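Local coordinates for protease Do-like 8, chloroplastic (Arabidopsis thaliana, PDB 4IC6), which probably acts as a serine endopeptidase of the HtrA (Deg) type in the thylakoids of the chloroplast, pairing a trypsin-like protease domain with a PDZ domain, at residues 288-294 / 351-356; 119-125 / 252-256; 103-107 / 137-141. The protein carries 1 engineered substitution. All blocks are in the same frame, centred on the assembly; numbering follows the deposited sequence.

In the fold
The three contacts sample both modules. Interaction 3 lies in the N-terminal protease barrel, interaction 1 in the PDZ domain, and interaction 2 where the protease meets the stretch leading into the PDZ domain. Centre to centre, interaction 2 is about 25 Å from interaction 1 and 26 Å from interaction 3, whereas 1 and 3 are about 50 Å apart; the nearest atoms of 1 and 2 are about 4 Å apart, without touching. Interactions 2 and 3 use neighbouring strands, 111-122 and 98-105, of one barrel. Interaction 2 comes near the predicted charge relay system: the side chain of Lys-125 is about 6 Å from that of Asp-126, its neighbour in sequence; the others lie away.

Interaction 1: residues 288-294 / 351-356; sequences LAEKAGL and LKISLE
The carboxylate of Glu-356 receives the methyl CD2 of Leu-288 over one face: CD2 is 3.4 Å from Glu-356 CD and nearly as close to OE1 and OE2, which places it above the middle of the group and not beside one oxygen. The two side chains approach from opposite directions. Glu-356 reaches this position with CG between its backbone N and carbonyl carbon (chi1 61°) and an extended chain beyond. A water makes a short bond to Glu-356 OE2, 2.5 Å, and a weak one to Leu-288 N, a water-mediated link, with no direct hydrogen bond between the segments.

The rest is apolar contact and methyl-to-backbone contact. Ile-353 turns CG1 anti to its backbone N (chi1 -170°), which sends CD1 up against the first turn of helix 288-292, 3.8 Å from Ala-289 N. One turn on, Ala-292 CB sits 3.5 Å from Lys-352 O, where the two backbones come nearest, CA to CA, at Ala-292 and Ile-353. Leu-351 covers the helix end: its CD2 lies 3.3 Å from Ala-292 O and its CD1 3.2 Å from Gly-293 O. That end is a Schellman motif, with Gly-293 N bonded to Glu-290 O and Leu-294 N to Ala-289 O; past it the end of the Leu-294 side chain reaches the strand. Leu-294 CD1 meets Leu-351 CD1 at 3.4 Å, tighter than normal van der Waals contact.

The axes of helix 288-292 and strand 351-354 pass 8.3 Å apart at 150°, so the short PDZ helix runs roughly antiparallel to the strand. In the sheet, strand 347-357 pairs antiparallel with strand 337-344, whose Val-338 and Leu-340 touch Ile-353. Arg-344 of that neighbouring strand donates to Gly-293 O, while Ala-289 also touches Ile-261 in a nearby loop.

Interaction 2: residues 119-125 / 252-256; sequences VGADRAK and SKVLR
Arg-256 slides its guanidinium under Ala-124, whose CB lies 3.5 Å above the plane of that group and offset toward its rim; Val-254 CG1 covers the opposite face, over the centre. At the edge, NH1 and NH2 grip Asp-122 end-on. Arg-256 NH1 donates to Asp-122 OD2 at 2.6 Å, nearly straight at 171°, and NH2 to OD1 at 2.9 Å. With the two planes only 27° apart, this is a bidentate, nearly coplanar salt bridge. Asp-122 CG, anti to the backbone N (chi1 -177°), puts the carboxylate there. OD2 also accepts from Lys-125 N at 3.2 Å, from the other face of its plane, and OD1 from a water that bridges to Ala-121 O and Val-254 N. Replacing the aspartate by alanine removes both carboxylate oxygens, which is likely to leave the Arg-256 guanidinium without its charge partner and Lys-125 N without this acceptor. Farther back, Ser-252 CB meets Val-119 O at 3.3 Å. The bond to Lys-125 N makes an Asx motif at the end of strand 111-122, just before Asp-126 of the predicted charge relay system, and the salt bridge ties this turn to the protease-to-PDZ connection of an HtrA protease.

Interaction 3: residues 103-107 / 137-141; sequences NILAS and TLLKP
A strand end of the N-terminal protease barrel meets the connection to the second barrel here: Ile-104 near the end of strand 98-105 and Ala-106 just past it touch Leu-138 and Leu-139. Leu-138 and Ile-104 contribute most of the contact; the two closest side-chain carbon pairs are Ile-104 CD1 with Leu-139 CD2 at 3.8 Å, the side chains crossing at a slant, and Ala-106 CB with Leu-138 CD2 at 3.7 Å. A looser pair joins Ile-104 CB and Leu-138 CD1 at 4.4 Å.

The torsions explain how Leu-139 takes part although its CB points away from residues 103-107. Its CG stands anti to the carbonyl carbon, beside the backbone N (chi1 -53°), and with chi2 near 163° the CD2 methyl comes within contact of Ile-104 CD1. On the facing side, Ile-104 also carries CG1 anti to its carbonyl carbon and extends it (chi2 -169°), so CD1 is the atom that arrives. Leu-138 sits off the usual staggered positions at both torsions, so the exact placing of its two methyls deserves less weight than its general position against Ala-106.

Two six-stranded antiparallel barrels make up the trypsin-like (chymotrypsin) fold, and residues 137-141 belong to the loop from strand 127-131 in the first to strand 155-160 in the second. The backbones do not pair as in a sheet: the nearest CA atoms, of Ala-106 and Leu-138, are 6.1 Å apart, and no direct hydrogen bond crosses. A water stands between Leu-105 O and Leu-138 O, 2.5 Å from each, but both bonds are very short and other acceptors compete for its two protons, so the bridge is doubtful.

Around this pair, Ile-104 shares backbone bonding with Lys-112 of strand 111-122, Leu-138 rests also on Phe-114 of that strand, and Leu-139 touches Ala-134.

Interaction 1: residues 288-294 / 351-356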
loop_
_atom_site.group_PDB
_atom_site.type_symbol
_atom_site.label_atom_id
_atom_site.label_comp_id
_atom_site.label_asym_id
_atom_site.label_seq_id
_atom_site.Cartn_x
_atom_site.Cartn_y
_atom_site.Cartn_z
ATOM N N LEU A 288 -27.456 -5.035 -32.739
ATOM C CA LEU A 288 -27.390 -5.633 -34.067
ATOM C C LEU A 288 -26.808 -7.060 -33.971
ATOM O O LEU A 288 -27.296 -7.982 -34.620
ATOM C CB LEU A 288 -26.540 -4.766 -34.999
ATOM C CG LEU A 288 -27.242 -3.831 -36.005
ATOM C CD1 LEU A 288 -28.603 -3.388 -35.519
ATOM C CD2 LEU A 288 -26.344 -2.661 -36.338
ATOM N N ALA A 289 -25.768 -7.222 -33.156
ATOM C CA ALA A 289 -25.139 -8.528 -32.962
ATOM C C ALA A 289 -26.148 -9.551 -32.462
ATOM O O ALA A 289 -26.266 -10.637 -33.029
ATOM C CB ALA A 289 -23.954 -8.428 -32.002
ATOM N N GLU A 290 -26.885 -9.201 -31.410
ATOM C CA GLU A 290 -27.930 -10.090 -30.897
ATOM C C GLU A 290 -28.969 -10.456 -31.958
ATOM O O GLU A 290 -29.252 -11.634 -32.175
ATOM C CB GLU A 290 -28.619 -9.475 -29.678
ATOM C CG GLU A 290 -29.743 -10.338 -29.102
ATOM C CD GLU A 290 -30.381 -9.704 -27.879
ATOM O OE1 GLU A 290 -29.723 -9.652 -26.815
ATOM O OE2 GLU A 290 -31.539 -9.248 -27.987
ATOM N N LYS A 291 -29.532 -9.447 -32.618
ATOM C CA LYS A 291 -30.557 -9.688 -33.624
ATOM C C LYS A 291 -30.018 -10.550 -34.763
ATOM O O LYS A 291 -30.756 -11.331 -35.363
ATOM C CB LYS A 291 -31.126 -8.361 -34.156
ATOM C CG LYS A 291 -31.622 -7.426 -33.055
ATOM C CD LYS A 291 -32.306 -6.190 -33.626
ATOM C CE LYS A 291 -32.298 -5.043 -32.621
ATOM N NZ LYS A 291 -30.902 -4.617 -32.287
ATOM N N ALA A 292 -28.733 -10.403 -35.065
ATOM C CA ALA A 292 -28.091 -11.240 -36.080
ATOM C C ALA A 292 -27.871 -12.678 -35.590
ATOM O O ALA A 292 -27.644 -13.583 -36.393
ATOM C CB ALA A 292 -26.773 -10.622 -36.523
ATOM N N GLY A 293 -27.923 -12.878 -34.276
ATOM C CA GLY A 293 -27.824 -14.214 -33.707
ATOM C C GLY A 293 -26.435 -14.601 -33.226
ATOM O O GLY A 293 -26.126 -15.783 -33.078
ATOM N N LEU A 294 -25.585 -13.610 -32.984
ATOM C CA LEU A 294 -24.250 -13.877 -32.457
ATOM C C LEU A 294 -24.372 -14.306 -30.993
ATOM O O LEU A 294 -25.041 -13.639 -30.201
ATOM C CB LEU A 294 -23.373 -12.631 -32.588
ATOM C CG LEU A 294 -22.041 -12.706 -33.349
ATOM C CD1 LEU A 294 -22.159 -13.505 -34.639
ATOM C CD2 LEU A 294 -21.525 -11.290 -33.636
ATOM N N LEU A 351 -23.321 -15.909 -40.109
ATOM C CA LEU A 351 -24.297 -14.902 -39.713
ATOM C C LEU A 351 -23.951 -13.587 -40.407
ATOM O O LEU A 351 -22.776 -13.220 -40.511
ATOM C CB LEU A 351 -24.311 -14.722 -38.192
ATOM C CG LEU A 351 -24.748 -15.926 -37.346
ATOM C CD1 LEU A 351 -24.550 -15.638 -35.864
ATOM C CD2 LEU A 351 -26.198 -16.305 -37.632
ATOM N N LYS A 352 -24.974 -12.891 -40.894
ATOM C CA LYS A 352 -24.776 -11.639 -41.616
ATOM C C LYS A 352 -25.175 -10.459 -40.736
ATOM O O LYS A 352 -26.076 -10.569 -39.902
ATOM C CB LYS A 352 -25.585 -11.638 -42.916
ATOM C CG LYS A 352 -24.916 -12.337 -44.098
ATOM C CD LYS A 352 -25.842 -12.304 -45.314
ATOM C CE LYS A 352 -25.078 -12.249 -46.633
ATOM N NZ LYS A 352 -25.958 -11.789 -47.757
ATOM N N ILE A 353 -24.503 -9.328 -40.922
ATOM C CA ILE A 353 -24.725 -8.177 -40.059
ATOM C C ILE A 353 -24.356 -6.874 -40.757
ATOM O O ILE A 353 -23.395 -6.805 -41.518
ATOM C CB ILE A 353 -23.932 -8.315 -38.735
ATOM C CG1 ILE A 353 -24.336 -7.238 -37.726
ATOM C CG2 ILE A 353 -22.444 -8.251 -38.992
ATOM C CD1 ILE A 353 -23.762 -7.467 -36.336
ATOM N N SER A 354 -25.135 -5.837 -40.499
ATOM C CA SER A 354 -24.797 -4.523 -40.999
ATOM C C SER A 354 -23.859 -3.875 -39.995
ATOM O O SER A 354 -24.061 -3.998 -38.786
ATOM C CB SER A 354 -26.059 -3.683 -41.161
ATOM O OG SER A 354 -26.826 -4.129 -42.264
ATOM N N LEU A 355 -22.830 -3.199 -40.499
ATOM C CA LEU A 355 -21.933 -2.428 -39.651
ATOM C C LEU A 355 -22.584 -1.084 -39.349
ATOM O O LEU A 355 -23.299 -0.536 -40.176
ATOM C CB LEU A 355 -20.590 -2.215 -40.341
ATOM C CG LEU A 355 -19.901 -3.526 -40.750
ATOM C CD1 LEU A 355 -18.498 -3.224 -41.268
ATOM C CD2 LEU A 355 -19.821 -4.461 -39.570
ATOM N N GLU A 356 -22.342 -0.569 -38.151
ATOM C CA GLU A 356 -22.866 0.734 -37.756
ATOM C C GLU A 356 -21.710 1.435 -37.092
ATOM O O GLU A 356 -20.646 0.832 -36.909
ATOM C CB GLU A 356 -24.011 0.581 -36.764
ATOM C CG GLU A 356 -23.613 -0.127 -35.458
ATOM C CD GLU A 356 -24.797 -0.251 -34.515
ATOM O OE1 GLU A 356 -25.825 0.395 -34.798
ATOM O OE2 GLU A 356 -24.709 -0.987 -33.513
HETATM O O HOH W 1 -26.333 -1.940 -31.803
#

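Interaction 2: residues 119-125 / 252-256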
loop_
_atom_site.group_PDB
_atom_site.type_symbol
_atom_site.label_atom_id
_atom_site.label_comp_id
_atom_site.label_asym_id
_atom_site.label_seq_id
_atom_site.Cartn_x
_atom_site.Cartn_y
_atom_site.Cartn_z
ATOM N N VAL A 119 -6.387 20.122 -33.417
ATOM C CA VAL A 119 -6.770 19.723 -34.763
ATOM C C VAL A 119 -7.785 18.588 -34.698
ATOM O O VAL A 119 -8.850 18.650 -35.307
ATOM C CB VAL A 119 -5.543 19.305 -35.592
ATOM C CG1 VAL A 119 -5.977 18.792 -36.958
ATOM C CG2 VAL A 119 -4.599 20.497 -35.740
ATOM N N GLY A 120 -7.452 17.540 -33.946
ATOM C CA GLY A 120 -8.405 16.488 -33.672
ATOM C C GLY A 120 -7.787 15.506 -32.700
ATOM O O GLY A 120 -6.583 15.526 -32.471
ATOM N N ALA A 121 -8.617 14.666 -32.103
ATOM C CA ALA A 121 -8.136 13.712 -31.125
ATOM C C ALA A 121 -8.877 12.408 -31.366
ATOM O O ALA A 121 -10.002 12.423 -31.851
ATOM C CB ALA A 121 -8.414 14.241 -29.725
ATOM N N ASP A 122 -8.249 11.280 -31.047
ATOM C CA ASP A 122 -8.928 9.990 -31.124
ATOM C C ASP A 122 -8.610 9.172 -29.880
ATOM O O ASP A 122 -7.504 8.656 -29.725
ATOM C CB ASP A 122 -8.515 9.220 -32.386
ATOM C CG ASP A 122 -9.269 7.897 -32.540
ATOM O OD1 ASP A 122 -10.522 7.909 -32.600
ATOM O OD2 ASP A 122 -8.607 6.831 -32.589
ATOM N N ARG A 123 -9.587 9.055 -28.993
ATOM C CA ARG A 123 -9.366 8.384 -27.719
ATOM C C ARG A 123 -9.014 6.899 -27.884
ATOM O O ARG A 123 -8.130 6.380 -27.196
ATOM C CB ARG A 123 -10.587 8.566 -26.818
ATOM C CG ARG A 123 -10.452 7.877 -25.484
ATOM C CD ARG A 123 -11.413 8.403 -24.423
ATOM N NE ARG A 123 -10.705 8.407 -23.144
ATOM C CZ ARG A 123 -10.909 9.263 -22.150
ATOM N NH1 ARG A 123 -11.842 10.207 -22.251
ATOM N NH2 ARG A 123 -10.170 9.164 -21.051
ATOM N N ALA A 124 -9.689 6.230 -28.812
ATOM C CA ALA A 124 -9.489 4.797 -29.037
ATOM C C ALA A 124 -8.031 4.437 -29.328
ATOM O O ALA A 124 -7.543 3.415 -28.864
ATOM C CB ALA A 124 -10.403 4.305 -30.156
ATOM N N LYS A 125 -7.331 5.263 -30.102
ATOM C CA LYS A 125 -5.912 5.020 -30.378
ATOM C C LYS A 125 -4.965 5.909 -29.562
ATOM O O LYS A 125 -3.757 5.905 -29.801
ATOM C CB LYS A 125 -5.613 5.150 -31.879
ATOM C CG LYS A 125 -6.373 4.158 -32.764
ATOM C CD LYS A 125 -5.995 2.708 -32.387
ATOM C CE LYS A 125 -6.457 1.700 -33.439
ATOM N NZ LYS A 125 -5.932 0.318 -33.152
ATOM N N SER A 252 -10.865 15.922 -38.136
ATOM C CA SER A 252 -10.862 16.230 -36.701
ATOM C C SER A 252 -11.269 15.034 -35.839
ATOM O O SER A 252 -11.168 15.088 -34.611
ATOM C CB SER A 252 -11.737 17.451 -36.364
ATOM O OG SER A 252 -13.066 17.055 -36.055
ATOM N N LYS A 253 -11.707 13.950 -36.470
ATOM C CA LYS A 253 -12.069 12.747 -35.717
ATOM C C LYS A 253 -11.987 11.517 -36.599
ATOM O O LYS A 253 -11.924 11.629 -37.821
ATOM C CB LYS A 253 -13.484 12.873 -35.133
ATOM C CG LYS A 253 -14.589 12.911 -36.187
ATOM C CD LYS A 253 -15.983 13.025 -35.575
ATOM C CE LYS A 253 -16.293 14.469 -35.172
ATOM N NZ LYS A 253 -17.763 14.769 -35.102
ATOM N N VAL A 254 -12.003 10.341 -35.991
ATOM C CA VAL A 254 -12.070 9.126 -36.787
ATOM C C VAL A 254 -13.445 8.472 -36.725
ATOM O O VAL A 254 -13.921 8.119 -35.649
ATOM C CB VAL A 254 -11.006 8.113 -36.346
ATOM C CG1 VAL A 254 -11.098 6.835 -37.186
ATOM C CG2 VAL A 254 -9.626 8.743 -36.438
ATOM N N LEU A 255 -14.077 8.308 -37.884
ATOM C CA LEU A 255 -15.323 7.547 -37.982
ATOM C C LEU A 255 -15.012 6.069 -38.196
ATOM O O LEU A 255 -14.293 5.727 -39.128
ATOM C CB LEU A 255 -16.174 8.066 -39.150
ATOM C CG LEU A 255 -17.550 7.413 -39.283
ATOM C CD1 LEU A 255 -18.353 7.622 -38.001
ATOM C CD2 LEU A 255 -18.339 7.923 -40.503
ATOM N N ARG A 256 -15.540 5.192 -37.341
ATOM C CA ARG A 256 -15.283 3.749 -37.456
ATOM C C ARG A 256 -16.574 2.955 -37.639
ATOM O O ARG A 256 -17.537 3.166 -36.906
ATOM C CB ARG A 256 -14.582 3.212 -36.207
ATOM C CG ARG A 256 -13.163 3.687 -36.019
ATOM C CD ARG A 256 -12.531 3.049 -34.795
ATOM N NE ARG A 256 -11.131 3.439 -34.675
ATOM C CZ ARG A 256 -10.712 4.538 -34.060
ATOM N NH1 ARG A 256 -9.415 4.814 -33.998
ATOM N NH2 ARG A 256 -11.587 5.356 -33.505
HETATM O O HOH W 2 -11.944 10.214 -33.130
#

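Interaction 3: residues 103-107 / 137-141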
loop_
_atom_site.group_PDB
_atom_site.type_symbol
_atom_site.label_atom_id
_atom_site.label_comp_id
_atom_site.label_asym_id
_atom_site.label_seq_id
_atom_site.Cartn_x
_atom_site.Cartn_y
_atom_site.Cartn_z
ATOM N N ASN A 103 6.551 23.629 -26.896
ATOM C CA ASN A 103 7.941 24.066 -26.941
ATOM C C ASN A 103 8.754 23.282 -27.957
ATOM O O ASN A 103 8.818 22.064 -27.903
ATOM C CB ASN A 103 8.598 23.968 -25.563
ATOM C CG ASN A 103 8.309 25.163 -24.706
ATOM O OD1 ASN A 103 7.753 25.034 -23.609
ATOM N ND2 ASN A 103 8.671 26.348 -25.201
ATOM N N ILE A 104 9.403 24.006 -28.861
ATOM C CA ILE A 104 10.174 23.408 -29.936
ATOM C C ILE A 104 11.628 23.883 -29.951
ATOM O O ILE A 104 11.915 25.092 -29.977
ATOM C CB ILE A 104 9.555 23.746 -31.296
ATOM C CG1 ILE A 104 8.030 23.669 -31.217
ATOM C CG2 ILE A 104 10.128 22.843 -32.378
ATOM C CD1 ILE A 104 7.342 23.721 -32.559
ATOM N N LEU A 105 12.541 22.919 -29.963
ATOM C CA LEU A 105 13.975 23.179 -29.997
ATOM C C LEU A 105 14.410 23.733 -31.358
ATOM O O LEU A 105 14.245 23.072 -32.393
ATOM C CB LEU A 105 14.741 21.886 -29.701
ATOM C CG LEU A 105 16.257 21.993 -29.495
ATOM C CD1 LEU A 105 16.586 22.863 -28.275
ATOM C CD2 LEU A 105 16.868 20.603 -29.345
ATOM N N ALA A 106 14.966 24.940 -31.351
ATOM C CA ALA A 106 15.502 25.535 -32.567
ATOM C C ALA A 106 16.985 25.209 -32.725
ATOM O O ALA A 106 17.603 24.624 -31.830
ATOM C CB ALA A 106 15.286 27.035 -32.568
ATOM N N SER A 107 17.552 25.600 -33.864
ATOM C CA SER A 107 18.959 25.338 -34.166
ATOM C C SER A 107 19.918 26.086 -33.239
ATOM O O SER A 107 21.057 25.650 -33.038
ATOM C CB SER A 107 19.259 25.666 -35.619
ATOM N N THR A 137 11.135 26.808 -41.397
ATOM C CA THR A 137 12.568 26.703 -41.178
ATOM C C THR A 137 12.851 26.205 -39.767
ATOM O O THR A 137 13.929 25.686 -39.482
ATOM C CB THR A 137 13.239 28.070 -41.387
ATOM O OG1 THR A 137 13.439 28.715 -40.122
ATOM C CG2 THR A 137 12.355 28.947 -42.261
ATOM N N LEU A 138 11.870 26.360 -38.886
ATOM C CA LEU A 138 11.996 25.895 -37.511
ATOM C C LEU A 138 11.658 24.408 -37.417
ATOM O O LEU A 138 12.275 23.652 -36.659
ATOM C CB LEU A 138 11.041 26.684 -36.617
ATOM C CG LEU A 138 11.415 26.942 -35.159
ATOM C CD1 LEU A 138 10.163 26.895 -34.304
ATOM C CD2 LEU A 138 12.434 25.937 -34.666
ATOM N N LEU A 139 10.675 23.990 -38.201
ATOM C CA LEU A 139 10.115 22.658 -38.052
ATOM C C LEU A 139 10.914 21.570 -38.773
ATOM O O LEU A 139 11.137 21.635 -39.985
ATOM C CB LEU A 139 8.643 22.659 -38.488
ATOM C CG LEU A 139 7.814 23.745 -37.790
ATOM C CD1 LEU A 139 6.511 24.004 -38.522
ATOM C CD2 LEU A 139 7.552 23.400 -36.325
ATOM N N LYS A 140 11.344 20.576 -37.997
ATOM C CA LYS A 140 12.030 19.400 -38.510
ATOM C C LYS A 140 11.128 18.185 -38.338
ATOM O O LYS A 140 11.107 17.568 -37.276
ATOM C CB LYS A 140 13.344 19.192 -37.771
ATOM N N PRO A 141 10.358 17.851 -39.378
ATOM C CA PRO A 141 9.428 16.725 -39.265
ATOM C C PRO A 141 10.144 15.413 -38.962
ATOM O O PRO A 141 11.209 15.120 -39.504
ATOM C CB PRO A 141 8.783 16.670 -40.651
ATOM C CG PRO A 141 8.852 18.089 -41.140
ATOM C CD PRO A 141 10.174 18.596 -40.635
HETATM O O HOH W 3 13.994 23.210 -34.888
#